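Local coordinates for bilirubin-inducible fluorescent protein UnaG (Anguilla japonica, PDB 4I3C) that binds unconjugated bilirubin with high affinity inside a beta-barrel and fluoresces green only when the pigment is bound, at residues T8-D13 with T38-I43; V53-G58 with T65-K70. The protein carries 1 engineered substitution. All coordinates share one frame; numbering follows the deposited sequence.

Contact 1 of 2, residues T8-D13 with T38-I43; sequences TWKIAD and TPTLYI
The backbone N of Ile11 reaches the carbonyl O of Pro39 at 3.3 Å, a weak hydrogen bond bent to 138°, and the N of Trp9 makes a second weak one to the O of Leu41. They join strands 7-15 and 40-45, antiparallel neighbours in the barrel of the fatty-acid-binding-protein fold; the chain between them carries the two short helices characteristic of this family. Inward, apolar residues suit the place: Leu41 belongs to the bilirubin pocket, and its CD1 lies 3.5 Å from Trp9 CB. Trp9 CG stands anti to its carbonyl carbon (chi1 -65°), which lays the indole beside Leu41, with Leu119 of strand 118-125 also touching it. The indole NE1 donates a hydrogen bond to the backbone O of Phe5. An alanine in place of Trp9 would probably leave Phe5 O without its donor and open a gap beside Leu41 and Leu119. Farther along, Ile11 CG2 presses on Thr38 CB at 3.4 Å, tighter than usual, while Ile11 CB rests 3.9 Å from Pro39 CD. On the outer face Thr8 CG2 meets the Tyr42 ring obliquely, and the methyl CG2 of Thr40 sits 3.3 Å from Trp9 O.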
ATOM      1  N   THR A   8       8.448  10.703   5.342  1.00 15.86           N
ATOM      2  CA  THR A   8       7.532  11.320   4.392  1.00 18.16           C
ATOM      3  C   THR A   8       7.803  10.748   3.014  1.00 32.26           C
ATOM      4  O   THR A   8       8.935  10.393   2.693  1.00 27.49           O
ATOM      5  CB  THR A   8       7.712  12.838   4.326  1.00 20.16           C
ATOM      6  OG1 THR A   8       9.070  13.170   4.643  1.00 37.22           O
ATOM      7  CG2 THR A   8       6.764  13.535   5.299  1.00 15.76           C
ATOM      8  N   TRP A   9       6.767  10.674   2.190  1.00 24.95           N
ATOM      9  CA  TRP A   9       6.901  10.055   0.886  1.00 13.20           C
ATOM     10  C   TRP A   9       5.953  10.660  -0.126  1.00 21.62           C
ATOM     11  O   TRP A   9       5.060  11.431   0.217  1.00 29.97           O
ATOM     12  CB  TRP A   9       6.655   8.558   1.009  1.00 23.04           C
ATOM     13  CG  TRP A   9       7.697   7.873   1.837  1.00 21.50           C
ATOM     14  CD1 TRP A   9       7.664   7.661   3.179  1.00 25.52           C
ATOM     15  CD2 TRP A   9       8.937   7.333   1.376  1.00 18.36           C
ATOM     16  NE1 TRP A   9       8.802   7.007   3.585  1.00 13.83           N
ATOM     17  CE2 TRP A   9       9.598   6.793   2.494  1.00 33.79           C
ATOM     18  CE3 TRP A   9       9.547   7.245   0.126  1.00 21.61           C
ATOM     19  CZ2 TRP A   9      10.841   6.175   2.397  1.00 13.01           C
ATOM     20  CZ3 TRP A   9      10.777   6.635   0.034  1.00 22.14           C
ATOM     21  CH2 TRP A   9      11.411   6.107   1.161  1.00 22.07           C
ATOM     22  N   LYS A  10       6.158  10.288  -1.380  1.00 15.91           N
ATOM     23  CA  LYS A  10       5.473  10.914  -2.491  1.00 15.88           C
ATOM     24  C   LYS A  10       5.595  10.033  -3.717  1.00 11.44           C
ATOM     25  O   LYS A  10       6.663   9.501  -3.997  1.00 24.19           O
ATOM     26  CB  LYS A  10       6.107  12.271  -2.789  1.00 17.64           C
ATOM     27  CG  LYS A  10       5.806  13.349  -1.764  1.00 19.45           C
ATOM     28  CD  LYS A  10       6.484  14.646  -2.135  1.00 21.57           C
ATOM     29  CE  LYS A  10       5.918  15.235  -3.420  1.00 27.24           C
ATOM     30  NZ  LYS A  10       4.493  15.657  -3.301  1.00 28.84           N
ATOM     31  N   ILE A  11       4.500   9.884  -4.451  1.00 25.78           N
ATOM     32  CA  ILE A  11       4.520   9.074  -5.656  1.00 18.17           C
ATOM     33  C   ILE A  11       5.615   9.563  -6.589  1.00 34.24           C
ATOM     34  O   ILE A  11       5.997  10.733  -6.559  1.00 33.82           O
ATOM     35  CB  ILE A  11       3.189   9.141  -6.407  1.00 17.43           C
ATOM     36  CG1 ILE A  11       3.037   7.934  -7.336  1.00 24.43           C
ATOM     37  CG2 ILE A  11       3.102  10.425  -7.207  1.00 34.76           C
ATOM     38  CD1 ILE A  11       3.012   6.599  -6.613  1.00 24.26           C
ATOM     39  N   ALA A  12       6.106   8.659  -7.426  1.00 21.91           N
ATOM     40  CA  ALA A  12       7.117   8.999  -8.415  1.00 22.83           C
ATOM     41  C   ALA A  12       6.826   8.277  -9.721  1.00 18.09           C
ATOM     42  O   ALA A  12       6.824   8.896 -10.785  1.00 18.53           O
ATOM     43  CB  ALA A  12       8.509   8.651  -7.900  1.00 20.87           C
ATOM     44  N   ASP A  13       6.571   6.974  -9.642  1.00 29.45           N
ATOM     45  CA  ASP A  13       6.246   6.207 -10.845  1.00 27.55           C
ATOM     46  C   ASP A  13       5.383   4.982 -10.547  1.00 18.48           C
ATOM     47  O   ASP A  13       5.591   4.293  -9.550  1.00 20.36           O
ATOM     48  CB  ASP A  13       7.530   5.772 -11.549  1.00 30.41           C
ATOM     49  CG  ASP A  13       7.494   6.028 -13.045  1.00 26.47           C
ATOM     50  OD1 ASP A  13       6.387   6.088 -13.615  1.00 20.49           O
ATOM     51  OD2 ASP A  13       8.579   6.168 -13.648  1.00 24.84           O
ATOM     52  N   THR A  38      -1.847  10.798  -6.929  1.00 20.32           N
ATOM     53  CA  THR A  38      -0.468  10.942  -6.483  1.00 19.88           C
ATOM     54  C   THR A  38      -0.486  11.045  -4.966  1.00 22.46           C
ATOM     55  O   THR A  38      -0.527  12.142  -4.409  1.00 27.41           O
ATOM     56  CB  THR A  38       0.208  12.185  -7.082  1.00 16.10           C
ATOM     57  OG1 THR A  38       0.169  13.261  -6.140  1.00 26.00           O
ATOM     58  CG2 THR A  38      -0.484  12.590  -8.365  1.00 29.16           C
ATOM     59  N   PRO A  39      -0.479   9.887  -4.294  1.00  9.43           N
ATOM     60  CA  PRO A  39      -0.615   9.826  -2.839  1.00 11.85           C
ATOM     61  C   PRO A  39       0.652  10.208  -2.103  1.00 14.57           C
ATOM     62  O   PRO A  39       1.762   9.930  -2.551  1.00 19.14           O
ATOM     63  CB  PRO A  39      -0.934   8.355  -2.584  1.00 15.04           C
ATOM     64  CG  PRO A  39      -0.266   7.634  -3.701  1.00 15.22           C
ATOM     65  CD  PRO A  39      -0.315   8.552  -4.892  1.00 13.50           C
ATOM     66  N   THR A  40       0.458  10.827  -0.950  1.00 27.05           N
ATOM     67  CA  THR A  40       1.548  11.319  -0.137  1.00 14.65           C
ATOM     68  C   THR A  40       1.474  10.618   1.207  1.00 27.25           C
ATOM     69  O   THR A  40       0.603  10.919   2.029  1.00 20.29           O
ATOM     70  CB  THR A  40       1.422  12.828   0.064  1.00 13.92           C
ATOM     71  OG1 THR A  40       1.470  13.486  -1.207  1.00 12.69           O
ATOM     72  CG2 THR A  40       2.537  13.349   0.953  1.00 18.82           C
ATOM     73  N   LEU A  41       2.386   9.678   1.425  1.00 23.58           N
ATOM     74  CA  LEU A  41       2.372   8.874   2.637  1.00 11.18           C
ATOM     75  C   LEU A  41       2.984   9.651   3.795  1.00 13.81           C
ATOM     76  O   LEU A  41       3.690  10.637   3.599  1.00 21.16           O
ATOM     77  CB  LEU A  41       3.178   7.589   2.445  1.00 22.44           C
ATOM     78  CG  LEU A  41       3.167   6.888   1.086  1.00 15.07           C
ATOM     79  CD1 LEU A  41       4.338   5.923   1.024  1.00 15.38           C
ATOM     80  CD2 LEU A  41       1.855   6.162   0.857  1.00  8.43           C
ATOM     81  N   TYR A  42       2.715   9.178   5.001  1.00 11.41           N
ATOM     82  CA  TYR A  42       3.348   9.693   6.202  1.00 10.35           C
ATOM     83  C   TYR A  42       3.509   8.492   7.102  1.00  8.67           C
ATOM     84  O   TYR A  42       2.578   8.111   7.815  1.00 15.74           O
ATOM     85  CB  TYR A  42       2.480  10.747   6.884  1.00  6.30           C
ATOM     86  CG  TYR A  42       2.098  11.913   6.003  1.00 16.72           C
ATOM     87  CD1 TYR A  42       2.840  13.083   6.008  1.00 24.74           C
ATOM     88  CD2 TYR A  42       0.995  11.844   5.171  1.00 19.59           C
ATOM     89  CE1 TYR A  42       2.491  14.152   5.210  1.00 18.93           C
ATOM     90  CE2 TYR A  42       0.639  12.908   4.370  1.00 16.94           C
ATOM     91  CZ  TYR A  42       1.389  14.060   4.392  1.00  9.56           C
ATOM     92  OH  TYR A  42       1.040  15.124   3.592  1.00 27.09           O
ATOM     93  N   ILE A  43       4.687   7.884   7.052  1.00 17.93           N
ATOM     94  CA  ILE A  43       4.910   6.624   7.740  1.00 14.00           C
ATOM     95  C   ILE A  43       5.787   6.805   8.976  1.00 24.86           C
ATOM     96  O   ILE A  43       6.733   7.589   8.977  1.00 17.54           O
ATOM     97  CB  ILE A  43       5.507   5.538   6.801  1.00 17.61           C
ATOM     98  CG1 ILE A  43       6.466   6.127   5.770  1.00 37.19           C
ATOM     99  CG2 ILE A  43       4.419   4.854   6.014  1.00 27.46           C
ATOM    100  CD1 ILE A  43       6.668   5.184   4.578  1.00 20.00           C
TER

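Contact 2 of 2, residues V53-G58 with T65-K70; sequences VKIEQG and TQVKFK. Engineered in segment 53-58: Gln57 (natural residue Asn). With BLR (3-[5-[(Z)-(4-ethenyl-3-methyl-5-oxidanylidene-pyrrol-2-ylidene)methyl]-2-[[5-[(Z)-(3-ethenyl-4-methyl-5-oxidanylidene-pyrrol-2-ylidene)methyl]-3-(3-hydroxy-3-oxopropyl)-4-methyl-1H-pyrrol-2-yl]methyl]-4-methyl-1H-pyrrol-3-yl]propanoic acid), chain C.
Val53 and Val67 form the tight part of this contact. The N of Val53 is 3.0 Å from Val67 O, nearly straight at 161°, and Val67 N returns a bond of 3.0 Å to Val53 O. The two side chains lie side by side and point the same way, bringing Val67 CG2 to 3.5 Å from Val53 CB. Short branched chains suit this face because the pigment lies against it: Val67 CG2 is 3.5 Å from the ring methyl CMA of bilirubin, and Val53 CG2 is 3.7 Å from CMB, a methyl that also sits at the edge of the Phe69 ring. Ile55 and Thr65 form the next hydrogen-bonded pair of the antiparallel hairpin 50-56/65-70, part of the wall of the ten-stranded barrel of the fatty-acid-binding-protein family. Here Thr65 N bonds to Ile55 O, whereas the return bond from Ile55 N to Thr65 O is weak. Beyond the pair, the engineered Gln57 (asparagine in nature) bends at its second torsion and offers OE1 to bilirubin ND at 3.1 Å, a weak bond of 122°. The opposite face is looser. Lys54 and Gln66, a non-hydrogen-bonded pair, come nearest at their alpha carbons, and each leans its CG on a backbone carbonyl of the other strand, so long polar chains can run on toward solvent. Gln66 CG comes within 3.2 Å of Val53 O. With CG anti to the backbone N (chi1 -177°), Lys54 lays that carbon 3.5 Å from Thr65 O before the chain turns off; its ammonium makes a cation-pi contact with Tyr42 and a long salt bridge to Glu56.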
ATOM      1  N   VAL A  53       0.802   4.421   9.769  1.00 17.53           N
ATOM      2  CA  VAL A  53       1.024   4.997   8.452  1.00  5.44           C
ATOM      3  C   VAL A  53      -0.146   5.896   8.071  1.00 12.64           C
ATOM      4  O   VAL A  53      -1.254   5.713   8.569  1.00 25.27           O
ATOM      5  CB  VAL A  53       1.139   3.874   7.419  1.00 14.93           C
ATOM      6  CG1 VAL A  53       1.270   4.440   6.011  1.00 24.02           C
ATOM      7  CG2 VAL A  53       2.294   2.938   7.795  1.00  8.43           C
ATOM      8  N   LYS A  54       0.096   6.881   7.212  1.00 22.94           N
ATOM      9  CA  LYS A  54      -0.998   7.706   6.711  1.00 10.55           C
ATOM     10  C   LYS A  54      -0.897   7.963   5.214  1.00 15.08           C
ATOM     11  O   LYS A  54       0.185   7.872   4.636  1.00 13.57           O
ATOM     12  CB  LYS A  54      -1.026   9.042   7.431  1.00 19.02           C
ATOM     13  CG  LYS A  54      -2.176   9.919   7.008  1.00 14.06           C
ATOM     14  CD  LYS A  54      -2.327  11.098   7.933  1.00 24.17           C
ATOM     15  CE  LYS A  54      -1.494  12.275   7.468  1.00 15.31           C
ATOM     16  NZ  LYS A  54      -2.275  13.535   7.536  1.00 19.78           N
ATOM     17  N   ILE A  55      -2.028   8.301   4.599  1.00 14.16           N
ATOM     18  CA  ILE A  55      -2.085   8.541   3.163  1.00 20.14           C
ATOM     19  C   ILE A  55      -3.005   9.705   2.785  1.00 24.33           C
ATOM     20  O   ILE A  55      -4.228   9.602   2.896  1.00 30.05           O
ATOM     21  CB  ILE A  55      -2.594   7.284   2.413  1.00 24.85           C
ATOM     22  CG1 ILE A  55      -1.882   6.025   2.915  1.00 20.19           C
ATOM     23  CG2 ILE A  55      -2.405   7.436   0.910  1.00 24.93           C
ATOM     24  CD1 ILE A  55      -2.825   5.016   3.517  1.00 25.10           C
ATOM     25  N   GLU A  56      -2.407  10.812   2.349  1.00 22.35           N
ATOM     26  CA  GLU A  56      -3.135  11.863   1.641  1.00 25.47           C
ATOM     27  C   GLU A  56      -3.060  11.630   0.129  1.00  8.39           C
ATOM     28  O   GLU A  56      -2.130  12.101  -0.522  1.00 24.18           O
ATOM     29  CB  GLU A  56      -2.533  13.233   1.942  1.00 18.51           C
ATOM     30  CG  GLU A  56      -2.862  13.808   3.302  1.00 12.53           C
ATOM     31  CD  GLU A  56      -2.822  15.328   3.306  1.00 26.76           C
ATOM     32  OE1 GLU A  56      -2.719  15.927   2.214  1.00 18.88           O
ATOM     33  OE2 GLU A  56      -2.898  15.925   4.400  1.00 37.85           O
ATOM     34  N   GLN A  57      -4.054  10.950  -0.438  1.00 15.93           N
ATOM     35  CA  GLN A  57      -3.997  10.558  -1.846  1.00 18.17           C
ATOM     36  C   GLN A  57      -4.065  11.793  -2.743  1.00 16.97           C
ATOM     37  O   GLN A  57      -3.042  12.268  -3.242  1.00 18.38           O
ATOM     38  CB  GLN A  57      -5.127   9.580  -2.199  1.00 13.66           C
ATOM     39  CG  GLN A  57      -4.663   8.308  -2.884  1.00 24.50           C
ATOM     40  CD  GLN A  57      -4.634   7.126  -1.949  1.00 13.80           C
ATOM     41  OE1 GLN A  57      -3.602   6.488  -1.775  1.00 18.74           O
ATOM     42  NE2 GLN A  57      -5.771   6.827  -1.342  1.00 12.40           N
ATOM     43  N   GLY A  58      -5.275  12.307  -2.943  1.00 17.77           N
ATOM     44  CA  GLY A  58      -5.478  13.521  -3.708  1.00 17.34           C
ATOM     45  C   GLY A  58      -6.537  13.362  -4.781  1.00 14.73           C
ATOM     46  O   GLY A  58      -7.328  12.423  -4.746  1.00  8.93           O
ATOM     47  N   THR A  65      -6.810   8.448   4.222  1.00 23.93           N
ATOM     48  CA  THR A  65      -7.088   7.480   5.280  1.00 18.14           C
ATOM     49  C   THR A  65      -5.860   7.193   6.148  1.00 22.88           C
ATOM     50  O   THR A  65      -4.948   8.013   6.228  1.00 26.36           O
ATOM     51  CB  THR A  65      -7.629   6.171   4.681  1.00 13.97           C
ATOM     52  OG1 THR A  65      -7.739   5.172   5.701  1.00 22.71           O
ATOM     53  CG2 THR A  65      -6.723   5.675   3.551  1.00  7.00           C
ATOM     54  N   GLN A  66      -5.842   6.036   6.803  1.00 17.05           N
ATOM     55  CA  GLN A  66      -4.771   5.711   7.736  1.00 14.20           C
ATOM     56  C   GLN A  66      -4.720   4.231   8.092  1.00 12.21           C
ATOM     57  O   GLN A  66      -5.743   3.557   8.204  1.00 27.66           O
ATOM     58  CB  GLN A  66      -4.920   6.515   9.027  1.00 18.16           C
ATOM     59  CG  GLN A  66      -4.052   5.991  10.165  1.00 17.82           C
ATOM     60  CD  GLN A  66      -4.469   6.516  11.517  1.00 16.66           C
ATOM     61  OE1 GLN A  66      -5.127   5.815  12.288  1.00 21.15           O
ATOM     62  NE2 GLN A  66      -4.092   7.750  11.819  1.00 18.38           N
ATOM     63  N   VAL A  67      -3.498   3.762   8.303  1.00 26.49           N
ATOM     64  CA  VAL A  67      -3.225   2.415   8.772  1.00 16.70           C
ATOM     65  C   VAL A  67      -2.678   2.521  10.188  1.00 13.25           C
ATOM     66  O   VAL A  67      -1.990   3.485  10.512  1.00 13.37           O
ATOM     67  CB  VAL A  67      -2.156   1.756   7.895  1.00  9.42           C
ATOM     68  CG1 VAL A  67      -2.504   0.301   7.620  1.00 16.55           C
ATOM     69  CG2 VAL A  67      -2.001   2.539   6.594  1.00 31.11           C
ATOM     70  N   LYS A  68      -3.000   1.552  11.039  1.00 19.51           N
ATOM     71  CA  LYS A  68      -2.413   1.497  12.372  1.00 20.89           C
ATOM     72  C   LYS A  68      -2.331   0.049  12.821  1.00 18.62           C
ATOM     73  O   LYS A  68      -3.292  -0.492  13.365  1.00 24.95           O
ATOM     74  CB  LYS A  68      -3.246   2.312  13.362  1.00 23.98           C
ATOM     75  CG  LYS A  68      -2.428   3.177  14.284  1.00  9.15           C
ATOM     76  CD  LYS A  68      -3.314   4.114  15.071  1.00 26.58           C
ATOM     77  CE  LYS A  68      -2.492   5.052  15.930  1.00 22.93           C
ATOM     78  NZ  LYS A  68      -1.971   6.199  15.145  1.00 24.60           N
ATOM     79  N   PHE A  69      -1.180  -0.578  12.596  1.00 20.63           N
ATOM     80  CA  PHE A  69      -1.099  -2.022  12.746  1.00 20.40           C
ATOM     81  C   PHE A  69       0.051  -2.506  13.614  1.00 29.95           C
ATOM     82  O   PHE A  69       1.053  -1.811  13.806  1.00 21.30           O
ATOM     83  CB  PHE A  69      -0.987  -2.681  11.370  1.00 12.07           C
ATOM     84  CG  PHE A  69       0.263  -2.294  10.607  1.00 19.80           C
ATOM     85  CD1 PHE A  69       1.486  -2.857  10.914  1.00 35.48           C
ATOM     86  CD2 PHE A  69       0.212  -1.357   9.595  1.00 31.33           C
ATOM     87  CE1 PHE A  69       2.623  -2.502  10.220  1.00 23.03           C
ATOM     88  CE2 PHE A  69       1.351  -1.002   8.899  1.00 31.73           C
ATOM     89  CZ  PHE A  69       2.552  -1.574   9.212  1.00 40.91           C
ATOM     90  N   LYS A  70      -0.129  -3.711  14.141  1.00 13.89           N
ATOM     91  CA  LYS A  70       0.903  -4.434  14.864  1.00 25.90           C
ATOM     92  C   LYS A  70       1.422  -5.535  13.949  1.00 23.30           C
ATOM     93  O   LYS A  70       0.637  -6.207  13.275  1.00 30.90           O
ATOM     94  CB  LYS A  70       0.319  -5.032  16.145  1.00 38.90           C
ATOM     95  CG  LYS A  70       1.323  -5.761  17.018  1.00 23.97           C
ATOM     96  CD  LYS A  70       1.308  -7.258  16.769  1.00 25.33           C
ATOM     97  CE  LYS A  70       2.267  -7.984  17.699  1.00 29.35           C
ATOM     98  NZ  LYS A  70       3.498  -7.192  17.987  1.00 18.21           N
TER
HETATM   99  CHA BLR C 200      -2.643   3.825  -0.906  1.00  8.73           C
HETATM  100  NA  BLR C 200      -1.371   2.623   0.903  1.00 22.62           N
HETATM  101  C1A BLR C 200      -2.521   3.147   0.413  1.00 21.67           C
HETATM  102  C2A BLR C 200      -3.534   2.916   1.329  1.00 22.95           C
HETATM  103  C3A BLR C 200      -2.965   2.247   2.392  1.00 18.09           C
HETATM  104  C4A BLR C 200      -1.621   2.076   2.118  1.00 22.36           C
HETATM  105  CMA BLR C 200      -3.645   1.788   3.639  1.00 11.87           C
HETATM  106  CAA BLR C 200      -4.965   3.334   1.180  1.00 22.03           C
HETATM  107  CBA BLR C 200      -5.517   2.772  -0.088  1.00 17.73           C
HETATM  108  CGA BLR C 200      -7.000   2.633  -0.080  1.00 11.64           C
HETATM  109  O1A BLR C 200      -7.741   3.655  -0.059  1.00 21.62           O
HETATM  110  O2A BLR C 200      -7.513   1.485  -0.112  1.00 11.37           O
HETATM  111  CHB BLR C 200      -0.634   1.395   3.011  1.00 18.41           C
HETATM  112  NB  BLR C 200       1.430   2.315   1.871  1.00 32.05           N
HETATM  113  C1B BLR C 200       0.712   1.644   2.949  1.00 23.79           C
HETATM  114  C2B BLR C 200       1.626   1.289   3.889  1.00 29.82           C
HETATM  115  C3B BLR C 200       2.783   1.613   3.625  1.00 20.12           C
HETATM  116  C4B BLR C 200       2.961   2.331   2.299  1.00 17.85           C
HETATM  117  CMB BLR C 200       1.261   0.582   5.146  1.00 29.50           C
HETATM  118  OB  BLR C 200       3.952   2.776   1.738  1.00 27.76           O
HETATM  119  CAB BLR C 200       3.932   1.329   4.525  1.00 25.37           C
HETATM  120  CBB BLR C 200       4.559   0.124   4.458  1.00 21.90           C
HETATM  121  NC  BLR C 200      -6.198   5.109  -4.234  1.00 10.45           N
HETATM  122  C1C BLR C 200      -7.470   6.036  -4.490  1.00 20.85           C
HETATM  123  C2C BLR C 200      -8.417   4.932  -4.926  1.00 16.90           C
HETATM  124  C3C BLR C 200      -7.928   3.806  -4.929  1.00 14.58           C
HETATM  125  C4C BLR C 200      -6.629   3.756  -4.552  1.00 18.32           C
HETATM  126  CMC BLR C 200      -9.820   5.196  -5.303  1.00 23.95           C
HETATM  127  OC  BLR C 200      -7.633   7.237  -4.363  1.00 21.40           O
HETATM  128  CAC BLR C 200      -8.693   2.595  -5.325  1.00 26.28           C
HETATM  129  CBC BLR C 200      -9.067   2.453  -6.622  1.00 16.74           C
HETATM  130  CHD BLR C 200      -5.858   2.634  -4.481  1.00 13.75           C
HETATM  131  ND  BLR C 200      -4.391   3.580  -2.672  1.00 24.96           N
HETATM  132  C1D BLR C 200      -4.751   2.577  -3.490  1.00  5.02           C
HETATM  133  C2D BLR C 200      -3.847   1.401  -3.239  1.00 17.11           C
HETATM  134  C3D BLR C 200      -2.989   1.747  -2.281  1.00 14.56           C
HETATM  135  C4D BLR C 200      -3.279   3.117  -1.879  1.00  9.85           C
HETATM  136  CMD BLR C 200      -3.896   0.094  -3.939  1.00 21.07           C
HETATM  137  CAD BLR C 200      -1.906   0.885  -1.720  1.00 15.32           C
HETATM  138  CBD BLR C 200      -0.823   0.683  -2.725  1.00 14.19           C
HETATM  139  CGD BLR C 200       0.244   1.711  -2.534  1.00 19.95           C
HETATM  140  O1D BLR C 200       0.093   2.870  -3.007  1.00 14.82           O
HETATM  141  O2D BLR C 200       1.295   1.432  -1.902  1.00 22.70           O

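Strands 40-45 and 50-56 are neighbours in the sheet, so contacts 1 and 2 run on across one wall of the barrel. Their seam carries probable hydrogen bonds of 2.8 Å from Lys54 N to Tyr42 O and 2.9 Å from Thr40 N to Glu56 O. Both contacts are partly buried, with pigment-facing residues on one side and polar chains on the other. They differ in backbone pairing and in apolar packing: contact 1 buries more surface, 443 against 344 Å², yet has weak cross-strand bonds and packs a large indole beside Leu41, which itself touches bilirubin, whereas contact 2 is stitched more regularly and brings smaller aliphatic groups and Gln57 to the pigment. Pro39 packs against Gln57 where the two meet.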